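Local coordinates for protein amidohydrolase (Chromobacterium violaceum, PDB 2YB1) that hydrolyses 3',5'-bisphosphonucleosides to nucleoside 5'-phosphates and orthophosphate, using three manganese ions, at residues Ser133-Leu141 / Met150-Thr159; Val65-Ile76 / His168-Val177. One frame throughout, in Å; residues are numbered along the deposited sequence.

Interaction 1: Ser133-Leu141 / Met150-Thr159; sequences SRTHFARHL and MRTVFRKYLT. With AMP (adenosine monophosphate), chain E.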
loop_
_atom_site.group_PDB
_atom_site.type_symbol
_atom_site.label_atom_id
_atom_site.label_comp_id
_atom_site.label_asym_id
_atom_site.label_seq_id
_atom_site.Cartn_x
_atom_site.Cartn_y
_atom_site.Cartn_z
ATOM N N SER A 133 11.980 0.775 5.798
ATOM C CA SER A 133 11.601 0.671 4.383
ATOM C C SER A 133 12.544 1.477 3.493
ATOM O O SER A 133 13.163 2.420 3.964
ATOM C CB SER A 133 10.172 1.209 4.250
ATOM O OG SER A 133 9.862 1.645 2.951
ATOM N N ARG A 134 12.640 1.114 2.212
ATOM C CA ARG A 134 13.357 1.931 1.230
ATOM C C ARG A 134 12.866 3.376 1.265
ATOM O O ARG A 134 13.614 4.289 0.929
ATOM C CB ARG A 134 13.188 1.384 -0.196
ATOM C CG ARG A 134 13.929 0.065 -0.449
ATOM C CD ARG A 134 13.885 -0.347 -1.920
ATOM N NE ARG A 134 12.576 -0.878 -2.301
ATOM C CZ ARG A 134 12.102 -0.889 -3.541
ATOM N NH1 ARG A 134 12.830 -0.389 -4.535
ATOM N NH2 ARG A 134 10.897 -1.401 -3.793
ATOM N N THR A 135 11.601 3.575 1.643
ATOM C CA THR A 135 11.027 4.925 1.718
ATOM C C THR A 135 11.778 5.776 2.726
ATOM O O THR A 135 12.084 6.937 2.466
ATOM C CB THR A 135 9.534 4.890 2.101
ATOM O OG1 THR A 135 8.810 4.125 1.130
ATOM C CG2 THR A 135 8.950 6.311 2.169
ATOM N N HIS A 136 12.078 5.187 3.886
ATOM C CA HIS A 136 12.828 5.893 4.917
ATOM C C HIS A 136 14.256 6.213 4.464
ATOM O O HIS A 136 14.774 7.298 4.760
ATOM C CB HIS A 136 12.846 5.089 6.213
ATOM C CG HIS A 136 11.484 4.740 6.723
ATOM N ND1 HIS A 136 11.052 3.437 6.866
ATOM C CD2 HIS A 136 10.449 5.523 7.110
ATOM C CE1 HIS A 136 9.818 3.435 7.339
ATOM N NE2 HIS A 136 9.431 4.687 7.502
ATOM N N PHE A 137 14.885 5.285 3.742
ATOM C CA PHE A 137 16.216 5.514 3.176
ATOM C C PHE A 137 16.179 6.688 2.210
ATOM O O PHE A 137 17.078 7.524 2.198
ATOM C CB PHE A 137 16.742 4.264 2.447
ATOM C CG PHE A 137 17.411 3.262 3.361
ATOM C CD1 PHE A 137 16.653 2.402 4.150
ATOM C CD2 PHE A 137 18.794 3.204 3.447
ATOM C CE1 PHE A 137 17.273 1.490 5.004
ATOM C CE2 PHE A 137 19.416 2.299 4.301
ATOM C CZ PHE A 137 18.646 1.437 5.077
ATOM N N ALA A 138 15.123 6.755 1.406
ATOM C CA ALA A 138 14.989 7.840 0.438
ATOM C C ALA A 138 14.820 9.196 1.131
ATOM O O ALA A 138 15.434 10.186 0.729
ATOM C CB ALA A 138 13.826 7.566 -0.517
ATOM N N ARG A 139 13.990 9.244 2.171
ATOM C CA ARG A 139 13.800 10.489 2.912
ATOM C C ARG A 139 15.114 10.952 3.505
ATOM O O ARG A 139 15.404 12.153 3.504
ATOM C CB ARG A 139 12.745 10.361 4.017
ATOM C CG ARG A 139 11.355 10.248 3.467
ATOM C CD ARG A 139 10.254 10.343 4.522
ATOM N NE ARG A 139 8.983 10.104 3.843
ATOM C CZ ARG A 139 8.083 9.195 4.197
ATOM N NH1 ARG A 139 8.266 8.448 5.286
ATOM N NH2 ARG A 139 6.983 9.059 3.463
ATOM N N HIS A 140 15.901 10.000 4.009
ATOM C CA HIS A 140 17.220 10.330 4.547
ATOM C C HIS A 140 18.116 10.901 3.459
ATOM O O HIS A 140 18.747 11.936 3.660
ATOM C CB HIS A 140 17.917 9.129 5.182
ATOM C CG HIS A 140 19.356 9.397 5.515
ATOM N ND1 HIS A 140 19.741 10.374 6.409
ATOM C CD2 HIS A 140 20.501 8.851 5.039
ATOM C CE1 HIS A 140 21.060 10.403 6.488
ATOM N NE2 HIS A 140 21.546 9.486 5.668
ATOM N N LEU A 141 18.177 10.224 2.314
ATOM C CA LEU A 141 19.057 10.660 1.225
ATOM C C LEU A 141 18.699 12.063 0.735
ATOM O O LEU A 141 19.580 12.846 0.372
ATOM C CB LEU A 141 19.054 9.648 0.075
ATOM C CG LEU A 141 19.760 8.331 0.426
ATOM C CD1 LEU A 141 19.338 7.206 -0.515
ATOM C CD2 LEU A 141 21.286 8.515 0.434
ATOM N N MET A 150 13.080 12.628 -4.193
ATOM C CA MET A 150 12.687 11.221 -4.073
ATOM C C MET A 150 12.820 10.487 -5.400
ATOM O O MET A 150 13.249 9.327 -5.444
ATOM C CB MET A 150 11.245 11.089 -3.562
ATOM C CG MET A 150 11.013 11.620 -2.157
ATOM S SD MET A 150 11.626 10.545 -0.851
ATOM C CE MET A 150 10.361 9.259 -0.811
ATOM N N ARG A 151 12.429 11.165 -6.478
ATOM C CA ARG A 151 12.477 10.584 -7.815
ATOM C C ARG A 151 13.904 10.221 -8.214
ATOM O O ARG A 151 14.157 9.138 -8.732
ATOM C CB ARG A 151 11.868 11.549 -8.839
ATOM C CG ARG A 151 11.716 10.959 -10.237
ATOM C CD ARG A 151 10.896 11.876 -11.141
ATOM N NE ARG A 151 9.539 12.076 -10.629
ATOM C CZ ARG A 151 8.434 11.629 -11.224
ATOM N NH1 ARG A 151 8.519 10.958 -12.366
ATOM N NH2 ARG A 151 7.243 11.861 -10.684
ATOM N N THR A 152 14.833 11.135 -7.964
ATOM C CA THR A 152 16.240 10.929 -8.294
ATOM C C THR A 152 16.875 9.825 -7.434
ATOM O O THR A 152 17.774 9.100 -7.892
ATOM C CB THR A 152 17.036 12.246 -8.151
ATOM O OG1 THR A 152 16.409 13.269 -8.941
ATOM C CG2 THR A 152 18.465 12.062 -8.616
ATOM N N VAL A 153 16.398 9.691 -6.195
ATOM C CA VAL A 153 16.898 8.641 -5.314
ATOM C C VAL A 153 16.735 7.258 -5.955
ATOM O O VAL A 153 17.679 6.480 -6.009
ATOM C CB VAL A 153 16.211 8.650 -3.922
ATOM C CG1 VAL A 153 16.504 7.341 -3.174
ATOM C CG2 VAL A 153 16.649 9.866 -3.103
ATOM N N PHE A 154 15.540 6.956 -6.445
ATOM C CA PHE A 154 15.246 5.621 -6.956
ATOM C C PHE A 154 15.787 5.406 -8.364
ATOM O O PHE A 154 15.869 4.280 -8.858
ATOM C CB PHE A 154 13.744 5.328 -6.855
ATOM C CG PHE A 154 13.279 5.139 -5.437
ATOM C CD1 PHE A 154 13.358 3.894 -4.830
ATOM C CD2 PHE A 154 12.820 6.221 -4.689
ATOM C CE1 PHE A 154 12.953 3.722 -3.509
ATOM C CE2 PHE A 154 12.417 6.052 -3.368
ATOM C CZ PHE A 154 12.481 4.800 -2.781
ATOM N N ARG A 155 16.186 6.501 -8.995
ATOM C CA ARG A 155 16.905 6.431 -10.253
ATOM C C ARG A 155 18.351 5.950 -10.032
ATOM O O ARG A 155 18.856 5.138 -10.808
ATOM C CB ARG A 155 16.872 7.802 -10.928
ATOM C CG ARG A 155 17.187 7.791 -12.402
ATOM C CD ARG A 155 16.782 9.117 -13.058
ATOM N NE ARG A 155 17.368 10.261 -12.365
ATOM C CZ ARG A 155 18.596 10.718 -12.588
ATOM N NH1 ARG A 155 19.363 10.126 -13.494
ATOM N NH2 ARG A 155 19.057 11.763 -11.909
ATOM N N LYS A 156 19.021 6.477 -9.001
ATOM C CA LYS A 156 20.413 6.114 -8.728
ATOM C C LYS A 156 20.664 4.990 -7.703
ATOM O O LYS A 156 21.748 4.394 -7.694
ATOM C CB LYS A 156 21.185 7.349 -8.265
ATOM C CG LYS A 156 21.122 8.537 -9.214
ATOM C CD LYS A 156 21.409 8.106 -10.643
ATOM C CE LYS A 156 21.637 9.305 -11.562
ATOM N NZ LYS A 156 21.675 8.872 -12.987
ATOM N N TYR A 157 19.660 4.677 -6.882
ATOM C CA TYR A 157 19.852 3.829 -5.700
ATOM C C TYR A 157 18.593 3.071 -5.370
ATOM O O TYR A 157 17.525 3.397 -5.865
ATOM C CB TYR A 157 20.191 4.663 -4.459
ATOM C CG TYR A 157 21.399 5.545 -4.596
ATOM C CD1 TYR A 157 22.680 4.999 -4.605
ATOM C CD2 TYR A 157 21.264 6.923 -4.708
ATOM C CE1 TYR A 157 23.796 5.800 -4.734
ATOM C CE2 TYR A 157 22.383 7.737 -4.828
ATOM C CZ TYR A 157 23.645 7.162 -4.841
ATOM O OH TYR A 157 24.764 7.951 -4.959
ATOM N N LEU A 158 18.727 2.063 -4.517
ATOM C CA LEU A 158 17.570 1.420 -3.905
ATOM C C LEU A 158 16.674 0.752 -4.938
ATOM O O LEU A 158 15.502 0.514 -4.679
ATOM C CB LEU A 158 16.759 2.445 -3.107
ATOM C CG LEU A 158 17.551 3.174 -2.013
ATOM C CD1 LEU A 158 16.679 4.244 -1.324
ATOM C CD2 LEU A 158 18.069 2.165 -1.004
ATOM N N THR A 159 17.244 0.440 -6.098
ATOM C CA THR A 159 16.555 -0.337 -7.122
ATOM C C THR A 159 17.537 -1.363 -7.691
ATOM O O THR A 159 18.755 -1.169 -7.592
ATOM C CB THR A 159 16.029 0.563 -8.259
ATOM O OG1 THR A 159 17.092 1.394 -8.741
ATOM C CG2 THR A 159 14.893 1.449 -7.762
HETATM P P AMP E . 10.353 -1.676 0.727
HETATM O O1P AMP E . 10.981 -2.294 -0.505
HETATM O O2P AMP E . 9.032 -2.372 0.974
HETATM O O3P AMP E . 11.358 -1.637 1.852
HETATM O "O5'" AMP E . 10.078 -0.193 0.215
HETATM C "C5'" AMP E . 9.161 0.050 -0.839
HETATM C "C4'" AMP E . 8.552 1.423 -0.741
HETATM O "O4'" AMP E . 9.472 2.397 -1.285
HETATM C "C3'" AMP E . 7.273 1.633 -1.540
HETATM O "O3'" AMP E . 6.120 1.174 -0.851
HETATM C "C2'" AMP E . 7.265 3.137 -1.803
HETATM O "O2'" AMP E . 6.732 3.836 -0.685
HETATM C "C1'" AMP E . 8.758 3.452 -1.904
HETATM N N9 AMP E . 9.201 3.555 -3.306
HETATM C C8 AMP E . 9.588 2.535 -4.102
HETATM N N7 AMP E . 9.915 3.000 -5.342
HETATM C C5 AMP E . 9.723 4.335 -5.345
HETATM C C6 AMP E . 9.877 5.442 -6.318
HETATM N N6 AMP E . 10.306 5.205 -7.579
HETATM N N1 AMP E . 9.573 6.695 -5.900
HETATM C C2 AMP E . 9.140 6.953 -4.649
HETATM N N3 AMP E . 8.975 5.996 -3.714
HETATM C C4 AMP E . 9.250 4.696 -4.000
#
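R134, the first residue of helix 134-141, runs between the AMP phosphate and the backbone that follows helix 150-156. Its CB lies 3.5 Å from O5' of AMP, CG passes phosphate oxygens O1P and O3P, and CD comes close to L158 O. A bend at chi3 (-75°) then turns the guanidinium so that NE donates to O1P at 2.8 Å, with NH2 adding a weak bond to the same oxygen. At the far end NH1 meets L158 O at 2.8 Å, in the guanidinium plane and almost in line with the carbonyl, which fixes the rotation of the group. The backbone N of R134 also donates to O3P. Along helix 134-141, the A138 methyl sits 3.5 Å from F154 CE2 and also touches M150 SD and V153 CG1, while L141 CD1 and L158 CD1 meet tip to tip. F154 lays one ring face against the adenine, C5 being 3.5 Å above its centre; V153 CG1 backs the other face. The 5'-phosphate is thus gripped by directional bonds at a helix start, whereas the base is held by a flat stack, consistent with similar catalytic efficiency for all bases.

Interaction 2: Val65-Ile76 / His168-Val177; sequences VSVSWGRHTVHI and HQWASLEDAV. With MN (manganese (II) ion), chain D.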
loop_
_atom_site.group_PDB
_atom_site.type_symbol
_atom_site.label_atom_id
_atom_site.label_comp_id
_atom_site.label_asym_id
_atom_site.label_seq_id
_atom_site.Cartn_x
_atom_site.Cartn_y
_atom_site.Cartn_z
ATOM N N VAL A 65 0.007 -5.701 1.282
ATOM C CA VAL A 65 0.887 -6.862 1.471
ATOM C C VAL A 65 1.935 -7.001 0.377
ATOM O O VAL A 65 1.600 -7.004 -0.807
ATOM C CB VAL A 65 0.076 -8.174 1.494
ATOM C CG1 VAL A 65 1.009 -9.375 1.849
ATOM C CG2 VAL A 65 -1.107 -8.051 2.463
ATOM N N SER A 66 3.197 -7.114 0.790
ATOM C CA SER A 66 4.330 -7.278 -0.122
ATOM C C SER A 66 4.391 -8.714 -0.625
ATOM O O SER A 66 4.354 -9.659 0.168
ATOM C CB SER A 66 5.647 -6.953 0.593
ATOM O OG SER A 66 5.620 -5.665 1.202
ATOM N N VAL A 67 4.504 -8.858 -1.944
ATOM C CA VAL A 67 4.467 -10.154 -2.614
ATOM C C VAL A 67 5.621 -10.261 -3.619
ATOM O O VAL A 67 5.922 -9.304 -4.337
ATOM C CB VAL A 67 3.101 -10.358 -3.350
ATOM C CG1 VAL A 67 3.157 -11.534 -4.355
ATOM C CG2 VAL A 67 1.980 -10.576 -2.343
ATOM N N SER A 68 6.286 -11.415 -3.653
ATOM C CA SER A 68 7.217 -11.695 -4.747
ATOM C C SER A 68 6.526 -12.679 -5.675
ATOM O O SER A 68 6.136 -13.779 -5.260
ATOM C CB SER A 68 8.546 -12.266 -4.243
ATOM O OG SER A 68 9.195 -11.367 -3.358
ATOM N N TRP A 69 6.329 -12.263 -6.916
ATOM C CA TRP A 69 5.695 -13.111 -7.915
ATOM C C TRP A 69 6.694 -13.237 -9.064
ATOM O O TRP A 69 6.929 -12.276 -9.810
ATOM C CB TRP A 69 4.388 -12.448 -8.373
ATOM C CG TRP A 69 3.585 -13.193 -9.423
ATOM C CD1 TRP A 69 2.840 -14.331 -9.247
ATOM C CD2 TRP A 69 3.415 -12.811 -10.790
ATOM N NE1 TRP A 69 2.233 -14.689 -10.428
ATOM C CE2 TRP A 69 2.566 -13.771 -11.390
ATOM C CE3 TRP A 69 3.903 -11.754 -11.569
ATOM C CZ2 TRP A 69 2.194 -13.704 -12.734
ATOM C CZ3 TRP A 69 3.524 -11.686 -12.917
ATOM C CH2 TRP A 69 2.682 -12.662 -13.479
ATOM N N GLY A 70 7.286 -14.416 -9.213
ATOM C CA GLY A 70 8.419 -14.546 -10.118
ATOM C C GLY A 70 9.515 -13.548 -9.756
ATOM O O GLY A 70 9.902 -13.437 -8.588
ATOM N N ARG A 71 10.015 -12.816 -10.748
ATOM C CA ARG A 71 11.067 -11.820 -10.516
ATOM C C ARG A 71 10.492 -10.469 -10.086
ATOM O O ARG A 71 11.232 -9.501 -9.898
ATOM C CB ARG A 71 11.908 -11.620 -11.784
ATOM C CG ARG A 71 11.284 -10.644 -12.782
ATOM C CD ARG A 71 12.274 -10.203 -13.863
ATOM N NE ARG A 71 12.060 -8.811 -14.266
ATOM C CZ ARG A 71 11.421 -8.437 -15.371
ATOM N NH1 ARG A 71 10.926 -9.351 -16.199
ATOM N NH2 ARG A 71 11.275 -7.147 -15.654
ATOM N N HIS A 72 9.171 -10.402 -9.948
ATOM C CA HIS A 72 8.493 -9.136 -9.694
ATOM C C HIS A 72 8.085 -9.000 -8.239
ATOM O O HIS A 72 7.644 -9.969 -7.622
ATOM C CB HIS A 72 7.236 -9.023 -10.561
ATOM C CG HIS A 72 7.497 -9.193 -12.025
ATOM N ND1 HIS A 72 7.794 -8.132 -12.856
ATOM C CD2 HIS A 72 7.510 -10.299 -12.805
ATOM C CE1 HIS A 72 7.983 -8.580 -14.084
ATOM N NE2 HIS A 72 7.813 -9.891 -14.081
ATOM N N THR A 73 8.237 -7.797 -7.696
ATOM C CA THR A 73 7.599 -7.449 -6.436
ATOM C C THR A 73 6.266 -6.786 -6.761
ATOM O O THR A 73 6.229 -5.789 -7.483
ATOM C CB THR A 73 8.448 -6.457 -5.619
ATOM O OG1 THR A 73 9.723 -7.041 -5.343
ATOM C CG2 THR A 73 7.754 -6.128 -4.309
ATOM N N VAL A 74 5.171 -7.354 -6.264
ATOM C CA VAL A 74 3.863 -6.728 -6.425
ATOM C C VAL A 74 3.258 -6.455 -5.048
ATOM O O VAL A 74 3.683 -7.036 -4.043
ATOM C CB VAL A 74 2.884 -7.570 -7.299
ATOM C CG1 VAL A 74 3.424 -7.732 -8.723
ATOM C CG2 VAL A 74 2.619 -8.910 -6.668
ATOM N N HIS A 75 2.290 -5.548 -5.002
ATOM C CA HIS A 75 1.623 -5.219 -3.746
ATOM C C HIS A 75 0.141 -5.539 -3.824
ATOM O O HIS A 75 -0.545 -5.120 -4.763
ATOM C CB HIS A 75 1.847 -3.744 -3.395
ATOM C CG HIS A 75 3.241 -3.439 -2.944
ATOM N ND1 HIS A 75 3.719 -2.152 -2.817
ATOM C CD2 HIS A 75 4.256 -4.254 -2.573
ATOM C CE1 HIS A 75 4.970 -2.187 -2.391
ATOM N NE2 HIS A 75 5.317 -3.451 -2.225
ATOM N N ILE A 76 -0.343 -6.302 -2.846
ATOM C CA ILE A 76 -1.754 -6.692 -2.796
ATOM C C ILE A 76 -2.406 -6.049 -1.579
ATOM O O ILE A 76 -2.042 -6.347 -0.440
ATOM C CB ILE A 76 -1.927 -8.245 -2.712
ATOM C CG1 ILE A 76 -1.217 -8.934 -3.883
ATOM C CG2 ILE A 76 -3.410 -8.625 -2.634
ATOM C CD1 ILE A 76 -1.742 -8.513 -5.263
ATOM N N HIS A 168 14.951 -9.503 -1.998
ATOM C CA HIS A 168 14.325 -10.127 -0.844
ATOM C C HIS A 168 13.057 -10.831 -1.278
ATOM O O HIS A 168 12.327 -10.318 -2.124
ATOM C CB HIS A 168 13.979 -9.060 0.194
ATOM C CG HIS A 168 13.584 -9.623 1.518
ATOM N ND1 HIS A 168 14.490 -10.212 2.372
ATOM C CD2 HIS A 168 12.381 -9.699 2.133
ATOM C CE1 HIS A 168 13.864 -10.620 3.461
ATOM N NE2 HIS A 168 12.582 -10.323 3.342
ATOM N N GLN A 169 12.781 -11.989 -0.693
ATOM C CA GLN A 169 11.545 -12.696 -1.023
ATOM C C GLN A 169 10.431 -12.378 -0.025
ATOM O O GLN A 169 10.562 -12.618 1.175
ATOM C CB GLN A 169 11.765 -14.208 -1.141
ATOM C CG GLN A 169 10.477 -14.958 -1.476
ATOM C CD GLN A 169 10.704 -16.378 -1.968
ATOM O OE1 GLN A 169 10.496 -17.344 -1.229
ATOM N NE2 GLN A 169 11.110 -16.510 -3.229
ATOM N N TRP A 170 9.348 -11.806 -0.535
ATOM C CA TRP A 170 8.175 -11.464 0.269
ATOM C C TRP A 170 7.157 -12.607 0.230
ATOM O O TRP A 170 7.520 -13.751 -0.060
ATOM C CB TRP A 170 7.568 -10.131 -0.180
ATOM C CG TRP A 170 8.578 -9.028 -0.300
ATOM C CD1 TRP A 170 9.127 -8.543 -1.452
ATOM C CD2 TRP A 170 9.174 -8.284 0.773
ATOM N NE1 TRP A 170 10.018 -7.531 -1.166
ATOM C CE2 TRP A 170 10.064 -7.352 0.191
ATOM C CE3 TRP A 170 9.024 -8.297 2.166
ATOM C CZ2 TRP A 170 10.806 -6.439 0.956
ATOM C CZ3 TRP A 170 9.774 -7.394 2.927
ATOM C CH2 TRP A 170 10.650 -6.480 2.315
ATOM N N ALA A 171 5.905 -12.324 0.581
ATOM C CA ALA A 171 4.877 -13.367 0.590
ATOM C C ALA A 171 4.644 -13.935 -0.804
ATOM O O ALA A 171 4.954 -13.296 -1.805
ATOM C CB ALA A 171 3.571 -12.822 1.147
ATOM N N SER A 172 4.121 -15.152 -0.873
ATOM C CA SER A 172 3.621 -15.653 -2.137
ATOM C C SER A 172 2.293 -14.952 -2.447
ATOM O O SER A 172 1.610 -14.440 -1.540
ATOM C CB SER A 172 3.425 -17.167 -2.077
ATOM O OG SER A 172 2.264 -17.492 -1.331
ATOM N N LEU A 173 1.924 -14.929 -3.721
ATOM C CA LEU A 173 0.642 -14.375 -4.126
ATOM C C LEU A 173 -0.498 -15.147 -3.451
ATOM O O LEU A 173 -1.442 -14.551 -2.932
ATOM C CB LEU A 173 0.500 -14.433 -5.653
ATOM C CG LEU A 173 -0.752 -13.814 -6.272
ATOM C CD1 LEU A 173 -0.791 -12.330 -5.949
ATOM C CD2 LEU A 173 -0.791 -14.028 -7.794
ATOM N N GLU A 174 -0.403 -16.476 -3.458
ATOM C CA GLU A 174 -1.434 -17.320 -2.870
ATOM C C GLU A 174 -1.615 -17.043 -1.375
ATOM O O GLU A 174 -2.742 -16.961 -0.876
ATOM C CB GLU A 174 -1.131 -18.807 -3.131
ATOM C CG GLU A 174 -1.302 -19.190 -4.604
ATOM C CD GLU A 174 -0.649 -20.517 -4.971
ATOM O OE1 GLU A 174 0.493 -20.769 -4.514
ATOM O OE2 GLU A 174 -1.279 -21.294 -5.728
ATOM N N ASP A 175 -0.505 -16.886 -0.663
ATOM C CA ASP A 175 -0.577 -16.569 0.763
ATOM C C ASP A 175 -1.199 -15.201 1.026
ATOM O O ASP A 175 -2.080 -15.081 1.876
ATOM C CB ASP A 175 0.792 -16.665 1.424
ATOM C CG ASP A 175 1.159 -18.092 1.796
ATOM O OD1 ASP A 175 0.261 -18.961 1.789
ATOM O OD2 ASP A 175 2.337 -18.334 2.110
ATOM N N ALA A 176 -0.753 -14.173 0.303
ATOM C CA ALA A 176 -1.261 -12.821 0.548
ATOM C C ALA A 176 -2.773 -12.727 0.343
ATOM O O ALA A 176 -3.492 -12.217 1.211
ATOM C CB ALA A 176 -0.538 -11.795 -0.309
ATOM N N VAL A 177 -3.250 -13.220 -0.800
ATOM C CA VAL A 177 -4.682 -13.211 -1.104
ATOM C C VAL A 177 -5.491 -14.051 -0.105
ATOM O O VAL A 177 -6.524 -13.605 0.385
ATOM C CB VAL A 177 -4.972 -13.695 -2.547
ATOM C CG1 VAL A 177 -6.467 -13.809 -2.777
ATOM C CG2 VAL A 177 -4.335 -12.742 -3.560
HETATM MN MN MN D . 2.467 -0.352 -3.171
HETATM O O HOH W 1 3.889 -15.324 -5.603
#
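W170 has CG anti to its carbonyl carbon (chi1 -50°), which lays the indole over S66, while chi1 of -60° in S68 brings OG to the W170 backbone. W170 N donates to that hydroxyl at 2.9 Å in a nearly straight bond (174°). S66 CB lies over one indole face, off toward the rim; H168 CD2 covers the opposite face, and T73 CG2 approaches CD1 obliquely. A single beta bridge joins V67 to A171: A171 N donates to S66 O at 3.1 Å, and S68 N to A171 O at 3.0 Å. Beyond it, helix 173-177 starts with S172 as N-cap, its OG accepting from D175 N, and a water accepts from L173 N and donates to S68 O. The apolar side of the helix meets the hairpin. A176 CB rests against both V65 CG1 (3.6 Å) and V67 CG2 (3.5 Å, a tight pair). L173 sends CD1 to I76 CD1, the two side chains crossing at about a right angle, and CD2 to W69 CD1 at 3.9 Å; W69 NE1 is hydrogen-bonded to D208. On strand 72-76, H75 ND1 binds manganese at 2.2 Å, together with E64 and H191; on strand 65-69, S66 OG is hydrogen-bonded to D40. Backbone bonds thus secure the segment leading into the helix to one edge of the hairpin, and apolar packing seats the helix against the hairpin face that carries V65, V67, W69 and I76; the same hairpin carries a metal ligand of the trinuclear site, and W170 lies near the bound AMP.

Overall arrangement
After strands 4-5 and 33-36 the chain forms the hairpin of strands 59-69 and 72-79 within the mixed sheet of the PHP domain, then leaves through helices 86-96, 99-112 and 118-123. Interaction 1 then closes a short loop, with eight residues between the segments 133-141 and 150-159. The chain next returns to the hairpin at 168-177, where interaction 2 closes a much longer loop of 91 intervening residues. Interaction 1 is nested inside it. The centres are about 21 Å apart and the segments do not touch, yet both border the AMP site: the inserted helices provide phosphate and base contacts, the sheet a manganese ligand.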